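Local coordinates for protein dTDP-4-dehydrorhamnose reductase (Sulfolobus tokodaii, PDB 2GGS) that binds NADPH and probably uses it to reduce dTDP-4-dehydro-L-rhamnose to dTDP-L-rhamnose, at residues Ala66-Lys77 against Ile127-Leu135; Ser9-Ser17 against Gly153-Pro161. All coordinates share one frame; numbering follows the deposited sequence.

Interaction 1: Ala66-Lys77 against Ile127-Leu135; sequences AMTDVDKCEIEK and INYYGLSKL. With NDP (NADPH dihydro-nicotinamide-adenine-dinucleotide phosphate), chain C.
Y130 packs its buried ring against the segment 66-77 through apolar, sulfur and carbonyl contacts. V70 CG2 lies 3.9 Å from Y130 CD2, the two side chains crossing at about a right angle; the sulfur of C73 sits at the ring edge, 5.2 Å from the centroid; and M67 O reaches the same edge. With CG anti to the backbone N (chi1 167°), the ring runs out past T68 toward NADPH, where Y130 OH and ribose O2D are hydrogen-bonded at 2.8 Å. One turn further along helix 129-135, K134 NZ donates to O3D of the same ribose at 2.9 Å and also to the carbonyl of I105. This is the Tyr-x-x-x-Lys pair of the short-chain dehydrogenase/reductase family, in which tyrosine and lysine usually serve catalysis. The opposite end of the contact is wetter. There E74 OE1 takes the Y129 N-H at 2.8 Å on its syn side, almost straight at 178°, and water 1 links that oxygen to V70 O and Y130 N. Water 2 joins E74 OE2 to I127 O. Beyond them, exposed K77 lays its aliphatic chain over one face of the Y129 ring, its CB 4.0 Å from the centroid, while its NZ bends back to E74 O.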
loop_
_atom_site.group_PDB
_atom_site.type_symbol
_atom_site.label_atom_id
_atom_site.label_comp_id
_atom_site.label_asym_id
_atom_site.label_seq_id
_atom_site.Cartn_x
_atom_site.Cartn_y
_atom_site.Cartn_z
ATOM N N ALA A 66 5.492 -4.375 4.561
ATOM C CA ALA A 66 6.008 -4.858 3.254
ATOM C C ALA A 66 7.331 -4.171 2.932
ATOM O O ALA A 66 7.592 -3.094 3.441
ATOM C CB ALA A 66 5.034 -4.572 2.123
ATOM N N MET A 67 8.105 -4.809 2.067
ATOM C CA MET A 67 9.283 -4.231 1.423
ATOM C C MET A 67 8.765 -3.611 0.134
ATOM O O MET A 67 8.456 -4.322 -0.834
ATOM C CB MET A 67 10.305 -5.337 1.122
ATOM C CG MET A 67 11.549 -4.847 0.427
ATOM S SD MET A 67 12.658 -6.273 0.214
ATOM C CE MET A 67 13.871 -5.567 -0.867
ATOM N N THR A 68 8.660 -2.279 0.148
ATOM C CA THR A 68 8.019 -1.552 -0.948
ATOM C C THR A 68 8.963 -0.848 -1.934
ATOM O O THR A 68 8.503 -0.180 -2.863
ATOM C CB THR A 68 7.009 -0.514 -0.378
ATOM O OG1 THR A 68 7.738 0.472 0.349
ATOM C CG2 THR A 68 5.995 -1.185 0.563
ATOM N N ASP A 69 10.274 -0.970 -1.718
ATOM C CA ASP A 69 11.252 -0.474 -2.691
ATOM C C ASP A 69 11.301 -1.456 -3.850
ATOM O O ASP A 69 11.847 -2.577 -3.746
ATOM C CB ASP A 69 12.630 -0.309 -2.048
ATOM C CG ASP A 69 13.663 0.302 -3.004
ATOM O OD1 ASP A 69 13.694 -0.019 -4.223
ATOM O OD2 ASP A 69 14.473 1.114 -2.501
ATOM N N VAL A 70 10.690 -1.058 -4.955
ATOM C CA VAL A 70 10.522 -1.929 -6.103
ATOM C C VAL A 70 11.844 -2.454 -6.679
ATOM O O VAL A 70 11.964 -3.640 -7.015
ATOM C CB VAL A 70 9.641 -1.252 -7.181
ATOM C CG1 VAL A 70 9.567 -2.097 -8.433
ATOM C CG2 VAL A 70 8.270 -0.948 -6.589
ATOM N N ASP A 71 12.855 -1.582 -6.768
ATOM C CA ASP A 71 14.117 -2.002 -7.381
ATOM C C ASP A 71 14.899 -2.914 -6.467
ATOM O O ASP A 71 15.492 -3.884 -6.930
ATOM C CB ASP A 71 14.934 -0.791 -7.794
ATOM C CG ASP A 71 14.224 0.015 -8.842
ATOM O OD1 ASP A 71 13.977 -0.534 -9.940
ATOM O OD2 ASP A 71 13.842 1.162 -8.520
ATOM N N LYS A 72 14.830 -2.633 -5.173
ATOM C CA LYS A 72 15.430 -3.508 -4.174
ATOM C C LYS A 72 14.796 -4.895 -4.219
ATOM O O LYS A 72 15.509 -5.896 -4.189
ATOM C CB LYS A 72 15.309 -2.910 -2.792
ATOM C CG LYS A 72 16.395 -1.868 -2.549
ATOM C CD LYS A 72 16.493 -1.442 -1.087
ATOM C CE LYS A 72 17.553 -0.344 -0.930
ATOM N NZ LYS A 72 17.554 0.615 -2.079
ATOM N N CYS A 73 13.460 -4.958 -4.356
ATOM C CA CYS A 73 12.784 -6.269 -4.463
ATOM C C CYS A 73 13.294 -7.083 -5.668
ATOM O O CYS A 73 13.288 -8.315 -5.623
ATOM C CB CYS A 73 11.247 -6.121 -4.553
ATOM S SG CYS A 73 10.428 -5.606 -3.082
ATOM N N GLU A 74 13.691 -6.407 -6.748
ATOM C CA GLU A 74 14.081 -7.080 -7.977
ATOM C C GLU A 74 15.411 -7.810 -7.820
ATOM O O GLU A 74 15.605 -8.865 -8.431
ATOM C CB GLU A 74 14.150 -6.080 -9.150
ATOM C CG GLU A 74 14.169 -6.706 -10.510
ATOM C CD GLU A 74 12.789 -7.208 -10.969
ATOM O OE1 GLU A 74 11.813 -7.038 -10.229
ATOM O OE2 GLU A 74 12.683 -7.775 -12.071
ATOM N N ILE A 75 16.292 -7.243 -6.999
ATOM C CA ILE A 75 17.615 -7.834 -6.708
ATOM C C ILE A 75 17.569 -8.762 -5.483
ATOM O O ILE A 75 18.111 -9.891 -5.524
ATOM C CB ILE A 75 18.697 -6.765 -6.438
ATOM C CG1 ILE A 75 18.655 -5.602 -7.430
ATOM C CG2 ILE A 75 20.095 -7.404 -6.420
ATOM C CD1 ILE A 75 18.979 -4.232 -6.759
ATOM N N GLU A 76 16.928 -8.314 -4.405
ATOM C CA GLU A 76 16.917 -9.086 -3.176
ATOM C C GLU A 76 15.629 -9.858 -3.054
ATOM O O GLU A 76 14.839 -9.649 -2.104
ATOM C CB GLU A 76 17.157 -8.199 -1.973
ATOM C CG GLU A 76 18.418 -7.371 -2.134
ATOM C CD GLU A 76 18.379 -6.205 -1.244
ATOM O OE1 GLU A 76 17.909 -6.386 -0.109
ATOM O OE2 GLU A 76 18.789 -5.101 -1.677
ATOM N N LYS A 77 15.468 -10.795 -3.987
ATOM C CA LYS A 77 14.199 -11.543 -4.115
ATOM C C LYS A 77 13.904 -12.367 -2.883
ATOM O O LYS A 77 12.758 -12.403 -2.426
ATOM C CB LYS A 77 14.153 -12.395 -5.391
ATOM C CG LYS A 77 14.342 -11.606 -6.702
ATOM C CD LYS A 77 13.835 -12.410 -7.918
ATOM C CE LYS A 77 13.951 -11.609 -9.207
ATOM N NZ LYS A 77 15.380 -11.415 -9.549
ATOM N N ILE A 127 4.888 -8.113 -13.551
ATOM C CA ILE A 127 6.115 -8.025 -14.349
ATOM C C ILE A 127 7.356 -7.557 -13.571
ATOM O O ILE A 127 8.415 -7.282 -14.157
ATOM C CB ILE A 127 5.898 -7.202 -15.647
ATOM C CG1 ILE A 127 5.709 -5.706 -15.334
ATOM C CG2 ILE A 127 4.725 -7.799 -16.429
ATOM C CD1 ILE A 127 5.632 -4.771 -16.620
ATOM N N ASN A 128 7.234 -7.442 -12.248
ATOM C CA ASN A 128 8.393 -7.192 -11.412
ATOM C C ASN A 128 8.282 -8.026 -10.146
ATOM O O ASN A 128 7.165 -8.485 -9.818
ATOM C CB ASN A 128 8.575 -5.689 -11.109
ATOM C CG ASN A 128 7.328 -5.046 -10.513
ATOM O OD1 ASN A 128 6.817 -5.470 -9.475
ATOM N ND2 ASN A 128 6.837 -4.006 -11.177
ATOM N N TYR A 129 9.406 -8.230 -9.448
ATOM C CA TYR A 129 9.393 -9.102 -8.269
ATOM C C TYR A 129 8.637 -8.497 -7.060
ATOM O O TYR A 129 8.094 -9.238 -6.239
ATOM C CB TYR A 129 10.795 -9.636 -7.893
ATOM C CG TYR A 129 10.589 -10.837 -7.009
ATOM C CD1 TYR A 129 10.104 -12.034 -7.554
ATOM C CD2 TYR A 129 10.743 -10.745 -5.618
ATOM C CE1 TYR A 129 9.817 -13.143 -6.728
ATOM C CE2 TYR A 129 10.440 -11.860 -4.785
ATOM C CZ TYR A 129 9.996 -13.044 -5.365
ATOM O OH TYR A 129 9.656 -14.124 -4.563
ATOM N N TYR A 130 8.592 -7.177 -6.936
ATOM C CA TYR A 130 7.766 -6.587 -5.907
ATOM C C TYR A 130 6.327 -7.086 -6.120
ATOM O O TYR A 130 5.697 -7.618 -5.195
ATOM C CB TYR A 130 7.816 -5.048 -5.974
ATOM C CG TYR A 130 6.748 -4.390 -5.142
ATOM C CD1 TYR A 130 6.770 -4.441 -3.752
ATOM C CD2 TYR A 130 5.678 -3.726 -5.761
ATOM C CE1 TYR A 130 5.777 -3.821 -2.987
ATOM C CE2 TYR A 130 4.652 -3.122 -5.000
ATOM C CZ TYR A 130 4.708 -3.171 -3.625
ATOM O OH TYR A 130 3.743 -2.558 -2.861
ATOM N N GLY A 131 5.831 -6.927 -7.348
ATOM C CA GLY A 131 4.481 -7.408 -7.707
ATOM C C GLY A 131 4.250 -8.904 -7.470
ATOM O O GLY A 131 3.222 -9.324 -6.919
ATOM N N LEU A 132 5.222 -9.721 -7.864
ATOM C CA LEU A 132 5.114 -11.177 -7.674
ATOM C C LEU A 132 5.134 -11.547 -6.195
ATOM O O LEU A 132 4.295 -12.329 -5.740
ATOM C CB LEU A 132 6.234 -11.917 -8.439
ATOM C CG LEU A 132 6.079 -13.451 -8.284
ATOM C CD1 LEU A 132 4.672 -13.978 -8.638
ATOM C CD2 LEU A 132 7.148 -14.171 -9.115
ATOM N N SER A 133 6.110 -11.027 -5.441
ATOM C CA SER A 133 6.123 -11.303 -3.993
ATOM C C SER A 133 4.801 -10.898 -3.333
ATOM O O SER A 133 4.264 -11.647 -2.515
ATOM C CB SER A 133 7.334 -10.672 -3.267
ATOM O OG SER A 133 7.333 -9.265 -3.384
ATOM N N LYS A 134 4.262 -9.724 -3.710
ATOM C CA LYS A 134 2.982 -9.302 -3.200
ATOM C C LYS A 134 1.861 -10.230 -3.642
ATOM O O LYS A 134 1.005 -10.596 -2.820
ATOM C CB LYS A 134 2.713 -7.836 -3.573
ATOM C CG LYS A 134 3.647 -6.838 -2.807
ATOM C CD LYS A 134 3.334 -6.675 -1.318
ATOM C CE LYS A 134 1.924 -6.101 -1.041
ATOM N NZ LYS A 134 1.628 -5.979 0.411
ATOM N N LEU A 135 1.887 -10.660 -4.884
ATOM C CA LEU A 135 0.850 -11.596 -5.373
ATOM C C LEU A 135 0.901 -12.904 -4.592
ATOM O O LEU A 135 -0.125 -13.434 -4.244
ATOM C CB LEU A 135 1.004 -11.888 -6.853
ATOM C CG LEU A 135 0.047 -12.960 -7.381
ATOM C CD1 LEU A 135 -1.410 -12.544 -7.151
ATOM C CD2 LEU A 135 0.363 -13.167 -8.869
HETATM P PA NDP C . 6.015 1.858 3.731
HETATM O O1A NDP C . 7.222 1.544 2.950
HETATM O O2A NDP C . 5.889 3.288 4.099
HETATM O O5B NDP C . 5.929 1.000 5.055
HETATM C C5B NDP C . 6.402 -0.334 5.084
HETATM C C4B NDP C . 6.115 -0.830 6.478
HETATM O O4B NDP C . 6.440 -2.222 6.509
HETATM C C3B NDP C . 6.898 -0.097 7.555
HETATM O O3B NDP C . 6.053 0.115 8.653
HETATM C C2B NDP C . 7.976 -1.132 7.904
HETATM O O2B NDP C . 8.343 -0.955 9.239
HETATM C C1B NDP C . 7.181 -2.415 7.705
HETATM N N9A NDP C . 8.070 -3.570 7.541
HETATM C C8A NDP C . 8.877 -3.845 6.479
HETATM N N7A NDP C . 9.554 -5.000 6.744
HETATM C C5A NDP C . 9.171 -5.429 7.958
HETATM C C6A NDP C . 9.544 -6.535 8.732
HETATM N N6A NDP C . 10.544 -7.361 8.313
HETATM N N1A NDP C . 8.961 -6.654 9.964
HETATM C C2A NDP C . 8.022 -5.761 10.465
HETATM N N3A NDP C . 7.675 -4.671 9.704
HETATM C C4A NDP C . 8.250 -4.523 8.488
HETATM O O3 NDP C . 4.815 1.265 2.814
HETATM P PN NDP C . 3.356 1.928 2.569
HETATM O O1N NDP C . 2.726 2.429 3.770
HETATM O O2N NDP C . 3.598 2.806 1.402
HETATM O O5D NDP C . 2.589 0.642 2.006
HETATM C C5D NDP C . 1.588 0.000 2.791
HETATM C C4D NDP C . 1.044 -1.241 2.095
HETATM O O4D NDP C . 0.479 -0.845 0.867
HETATM C C3D NDP C . 2.094 -2.297 1.765
HETATM O O3D NDP C . 1.404 -3.514 1.869
HETATM C C2D NDP C . 2.446 -2.024 0.323
HETATM O O2D NDP C . 2.955 -3.193 -0.296
HETATM C C1D NDP C . 1.051 -1.604 -0.201
HETATM N N1N NDP C . 1.176 -0.783 -1.411
HETATM C C2N NDP C . 2.052 0.269 -1.382
HETATM C C3N NDP C . 2.095 1.208 -2.403
HETATM C C7N NDP C . 3.071 2.335 -2.308
HETATM O O7N NDP C . 3.281 3.147 -3.441
HETATM N N7N NDP C . 3.733 2.546 -1.173
HETATM C C4N NDP C . 1.174 1.086 -3.603
HETATM C C5N NDP C . 0.269 -0.122 -3.567
HETATM C C6N NDP C . 0.308 -0.986 -2.466
HETATM P P2B NDP C . 9.762 -0.209 9.670
HETATM O O1X NDP C . 9.500 0.139 11.079
HETATM O O2X NDP C . 9.981 0.967 8.779
HETATM O O3X NDP C . 10.949 -1.191 9.497
HETATM O O HOH W 1 10.398 -5.509 -8.241
HETATM O O HOH W 2 10.999 -6.369 -13.670
#

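Interaction 2: Ser9-Ser17 against Gly153-Pro161; sequences SGQLGIELS and GIFRNKGFP. With NDP (NADPH dihydro-nicotinamide-adenine-dinucleotide phosphate), chain C.
E15 OE2 receives the NE-H of R156 at 2.7 Å, a salt bridge that is nearly straight (174°). The carboxylate offers its anti lone pair, and its plane lies only 26° from that of the guanidinium, so the two groups meet almost coplanar. R156 reaches helix 11-17 on a chain extended from CG to NE, its CG anti to the backbone N (chi1 -175°). Further bonds fix the pair: R156 NH1 donates to N157 OD1 at 3.1 Å, and the other oxygen of E15 pairs with R18. I14 CG2 lies over one guanidinium face, 3.7 Å from NH2. Deeper in, the buried side chain of Q11 is enclosed by the backbone from I154 to K158, and CG of K158 packs against its CD at 3.5 Å. I154 turns toward the helix and sets CD1 4.2 Å from CB of L12. Both segments touch the cofactor: Q11 N and L12 N donate to the two phosphates of its diphosphate, L12 N reaching O1N at 3.0 Å, while K158 extends its chain to bring NZ within 2.8 Å of O1A. Phosphates held at the N-terminus of the first helix, after a glycine-containing turn, are the signature of a Rossmann dinucleotide-binding fold.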
loop_
_atom_site.group_PDB
_atom_site.type_symbol
_atom_site.label_atom_id
_atom_site.label_comp_id
_atom_site.label_asym_id
_atom_site.label_seq_id
_atom_site.Cartn_x
_atom_site.Cartn_y
_atom_site.Cartn_z
ATOM N N SER A 9 4.529 1.870 11.391
ATOM C CA SER A 9 5.451 2.941 11.168
ATOM C C SER A 9 5.584 3.467 9.736
ATOM O O SER A 9 6.347 4.418 9.511
ATOM C CB SER A 9 6.848 2.474 11.652
ATOM O OG SER A 9 7.162 1.246 11.021
ATOM N N GLY A 10 4.824 2.881 8.784
ATOM C CA GLY A 10 4.942 3.265 7.363
ATOM C C GLY A 10 3.878 4.317 7.025
ATOM O O GLY A 10 3.138 4.785 7.895
ATOM N N GLN A 11 3.758 4.637 5.740
ATOM C CA GLN A 11 2.870 5.733 5.345
ATOM C C GLN A 11 1.416 5.464 5.709
ATOM O O GLN A 11 0.769 6.263 6.403
ATOM C CB GLN A 11 2.951 5.966 3.846
ATOM C CG GLN A 11 4.320 6.244 3.258
ATOM C CD GLN A 11 4.206 6.634 1.813
ATOM O OE1 GLN A 11 3.993 5.768 0.914
ATOM N NE2 GLN A 11 4.424 7.894 1.541
ATOM N N LEU A 12 0.914 4.303 5.271
ATOM C CA LEU A 12 -0.451 3.898 5.561
ATOM C C LEU A 12 -0.605 3.648 7.063
ATOM O O LEU A 12 -1.530 4.145 7.666
ATOM C CB LEU A 12 -0.838 2.652 4.751
ATOM C CG LEU A 12 -2.227 2.134 5.125
ATOM C CD1 LEU A 12 -3.306 3.219 4.821
ATOM C CD2 LEU A 12 -2.480 0.903 4.248
ATOM N N GLY A 13 0.355 2.941 7.684
ATOM C CA GLY A 13 0.236 2.619 9.091
ATOM C C GLY A 13 0.134 3.825 10.006
ATOM O O GLY A 13 -0.627 3.804 10.932
ATOM N N ILE A 14 0.934 4.866 9.758
ATOM C CA ILE A 14 0.858 6.115 10.553
ATOM C C ILE A 14 -0.569 6.658 10.550
ATOM O O ILE A 14 -1.112 6.997 11.597
ATOM C CB ILE A 14 1.849 7.149 10.076
ATOM C CG1 ILE A 14 3.257 6.645 10.434
ATOM C CG2 ILE A 14 1.608 8.539 10.771
ATOM C CD1 ILE A 14 4.373 7.378 9.770
ATOM N N GLU A 15 -1.133 6.721 9.342
ATOM C CA GLU A 15 -2.459 7.265 9.162
ATOM C C GLU A 15 -3.544 6.359 9.763
ATOM O O GLU A 15 -4.473 6.858 10.417
ATOM C CB GLU A 15 -2.702 7.599 7.688
ATOM C CG GLU A 15 -1.732 8.691 7.164
ATOM C CD GLU A 15 -1.817 9.983 7.937
ATOM O OE1 GLU A 15 -2.944 10.389 8.318
ATOM O OE2 GLU A 15 -0.759 10.629 8.164
ATOM N N LEU A 16 -3.436 5.046 9.561
ATOM C CA LEU A 16 -4.326 4.102 10.241
ATOM C C LEU A 16 -4.304 4.273 11.753
ATOM O O LEU A 16 -5.331 4.288 12.399
ATOM C CB LEU A 16 -3.941 2.651 9.914
ATOM C CG LEU A 16 -4.247 2.126 8.514
ATOM C CD1 LEU A 16 -3.615 0.761 8.184
ATOM C CD2 LEU A 16 -5.781 2.059 8.345
ATOM N N SER A 17 -3.102 4.355 12.328
ATOM C CA SER A 17 -2.981 4.552 13.760
ATOM C C SER A 17 -3.747 5.802 14.237
ATOM O O SER A 17 -4.462 5.758 15.229
ATOM C CB SER A 17 -1.501 4.639 14.122
ATOM O OG SER A 17 -0.948 3.344 13.940
ATOM N N GLY A 153 -0.065 3.406 -5.545
ATOM C CA GLY A 153 0.597 4.704 -5.434
ATOM C C GLY A 153 0.341 5.435 -4.132
ATOM O O GLY A 153 0.168 6.650 -4.106
ATOM N N ILE A 154 0.360 4.713 -3.002
ATOM C CA ILE A 154 0.206 5.373 -1.710
ATOM C C ILE A 154 1.251 6.450 -1.538
ATOM O O ILE A 154 2.455 6.180 -1.673
ATOM C CB ILE A 154 0.337 4.404 -0.502
ATOM C CG1 ILE A 154 -0.705 3.273 -0.586
ATOM C CG2 ILE A 154 0.155 5.170 0.817
ATOM C CD1 ILE A 154 -0.550 2.234 0.573
ATOM N N PHE A 155 0.791 7.642 -1.169
ATOM C CA PHE A 155 1.724 8.745 -0.903
ATOM C C PHE A 155 1.454 9.508 0.374
ATOM O O PHE A 155 0.327 9.713 0.792
ATOM C CB PHE A 155 1.838 9.692 -2.097
ATOM C CG PHE A 155 0.559 10.487 -2.376
ATOM C CD1 PHE A 155 -0.363 10.002 -3.296
ATOM C CD2 PHE A 155 0.318 11.701 -1.741
ATOM C CE1 PHE A 155 -1.554 10.700 -3.563
ATOM C CE2 PHE A 155 -0.869 12.439 -2.019
ATOM C CZ PHE A 155 -1.799 11.935 -2.929
ATOM N N ARG A 156 2.539 9.905 1.056
ATOM C CA ARG A 156 2.448 10.654 2.284
ATOM C C ARG A 156 3.781 11.398 2.348
ATOM O O ARG A 156 3.942 12.427 1.681
ATOM C CB ARG A 156 2.238 9.739 3.495
ATOM C CG ARG A 156 2.010 10.483 4.797
ATOM C CD ARG A 156 1.859 9.550 5.991
ATOM N NE ARG A 156 1.726 10.333 7.199
ATOM C CZ ARG A 156 2.762 10.830 7.874
ATOM N NH1 ARG A 156 4.002 10.583 7.460
ATOM N NH2 ARG A 156 2.567 11.575 8.959
ATOM N N ASN A 157 4.734 10.840 3.092
ATOM C CA ASN A 157 6.093 11.394 3.146
ATOM C C ASN A 157 7.039 10.797 2.091
ATOM O O ASN A 157 8.208 11.221 1.962
ATOM C CB ASN A 157 6.657 11.111 4.544
ATOM C CG ASN A 157 6.521 9.645 4.910
ATOM O OD1 ASN A 157 5.423 9.128 5.097
ATOM N ND2 ASN A 157 7.646 8.964 5.025
ATOM N N LYS A 158 6.591 9.782 1.361
ATOM C CA LYS A 158 7.329 9.358 0.180
ATOM C C LYS A 158 6.346 9.064 -0.974
ATOM O O LYS A 158 5.236 9.579 -0.953
ATOM C CB LYS A 158 8.285 8.200 0.488
ATOM C CG LYS A 158 7.613 6.971 0.957
ATOM C CD LYS A 158 8.626 5.870 1.255
ATOM C CE LYS A 158 7.929 4.590 1.748
ATOM N NZ LYS A 158 8.971 3.499 2.039
ATOM N N GLY A 159 6.766 8.297 -1.975
ATOM C CA GLY A 159 5.900 8.063 -3.142
ATOM C C GLY A 159 6.194 9.168 -4.136
ATOM O O GLY A 159 6.910 10.113 -3.829
ATOM N N PHE A 160 5.646 9.035 -5.330
ATOM C CA PHE A 160 5.995 9.918 -6.449
ATOM C C PHE A 160 5.724 11.422 -6.200
ATOM O O PHE A 160 6.602 12.257 -6.532
ATOM C CB PHE A 160 5.296 9.406 -7.716
ATOM C CG PHE A 160 5.645 10.176 -8.954
ATOM C CD1 PHE A 160 6.943 10.179 -9.440
ATOM C CD2 PHE A 160 4.675 10.883 -9.632
ATOM C CE1 PHE A 160 7.273 10.899 -10.607
ATOM C CE2 PHE A 160 5.000 11.581 -10.801
ATOM C CZ PHE A 160 6.286 11.589 -11.272
ATOM N N PRO A 161 4.539 11.808 -5.657
ATOM C CA PRO A 161 4.318 13.257 -5.509
ATOM C C PRO A 161 5.370 13.964 -4.675
ATOM O O PRO A 161 5.715 15.105 -4.971
ATOM C CB PRO A 161 2.967 13.338 -4.810
ATOM C CG PRO A 161 2.239 12.098 -5.304
ATOM C CD PRO A 161 3.324 11.061 -5.241
HETATM P PA NDP C . 6.015 1.858 3.731
HETATM O O1A NDP C . 7.222 1.544 2.950
HETATM O O2A NDP C . 5.889 3.288 4.099
HETATM O O5B NDP C . 5.929 1.000 5.055
HETATM C C5B NDP C . 6.402 -0.334 5.084
HETATM C C4B NDP C . 6.115 -0.830 6.478
HETATM O O4B NDP C . 6.440 -2.222 6.509
HETATM C C3B NDP C . 6.898 -0.097 7.555
HETATM O O3B NDP C . 6.053 0.115 8.653
HETATM C C2B NDP C . 7.976 -1.132 7.904
HETATM O O2B NDP C . 8.343 -0.955 9.239
HETATM C C1B NDP C . 7.181 -2.415 7.705
HETATM N N9A NDP C . 8.070 -3.570 7.541
HETATM C C8A NDP C . 8.877 -3.845 6.479
HETATM N N7A NDP C . 9.554 -5.000 6.744
HETATM C C5A NDP C . 9.171 -5.429 7.958
HETATM C C6A NDP C . 9.544 -6.535 8.732
HETATM N N6A NDP C . 10.544 -7.361 8.313
HETATM N N1A NDP C . 8.961 -6.654 9.964
HETATM C C2A NDP C . 8.022 -5.761 10.465
HETATM N N3A NDP C . 7.675 -4.671 9.704
HETATM C C4A NDP C . 8.250 -4.523 8.488
HETATM O O3 NDP C . 4.815 1.265 2.814
HETATM P PN NDP C . 3.356 1.928 2.569
HETATM O O1N NDP C . 2.726 2.429 3.770
HETATM O O2N NDP C . 3.598 2.806 1.402
HETATM O O5D NDP C . 2.589 0.642 2.006
HETATM C C5D NDP C . 1.588 0.000 2.791
HETATM C C4D NDP C . 1.044 -1.241 2.095
HETATM O O4D NDP C . 0.479 -0.845 0.867
HETATM C C3D NDP C . 2.094 -2.297 1.765
HETATM O O3D NDP C . 1.404 -3.514 1.869
HETATM C C2D NDP C . 2.446 -2.024 0.323
HETATM O O2D NDP C . 2.955 -3.193 -0.296
HETATM C C1D NDP C . 1.051 -1.604 -0.201
HETATM N N1N NDP C . 1.176 -0.783 -1.411
HETATM C C2N NDP C . 2.052 0.269 -1.382
HETATM C C3N NDP C . 2.095 1.208 -2.403
HETATM C C7N NDP C . 3.071 2.335 -2.308
HETATM O O7N NDP C . 3.281 3.147 -3.441
HETATM N N7N NDP C . 3.733 2.546 -1.173
HETATM C C4N NDP C . 1.174 1.086 -3.603
HETATM C C5N NDP C . 0.269 -0.122 -3.567
HETATM C C6N NDP C . 0.308 -0.986 -2.466
HETATM P P2B NDP C . 9.762 -0.209 9.670
HETATM O O1X NDP C . 9.500 0.139 11.079
HETATM O O2X NDP C . 9.981 0.967 8.779
HETATM O O3X NDP C . 10.949 -1.191 9.497
#

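Overall arrangement
Both interactions close on one NADPH molecule, and together they illustrate how a Rossmann-type domain holds its cofactor from several sides. The centres of interactions 1 and 2 lie about 18 Å apart. They nevertheless touch where T68 OG1 comes within 3.7 Å of K158 NZ; each of these two atoms donates a hydrogen bond to O1A of the same phosphate. Interaction 2 binds the diphosphate and, through S9, the 2'-phosphate; interaction 1 holds the nicotinamide ribose through Y130 and K134, and also reaches the adenosine ribose through A66 and the diphosphate through T68. I154 lies beside the nicotinamide itself, its side chain about 8 Å from that of K134. Along the chain, 66-77 and 127-135 fall between 9-17 and 153-161.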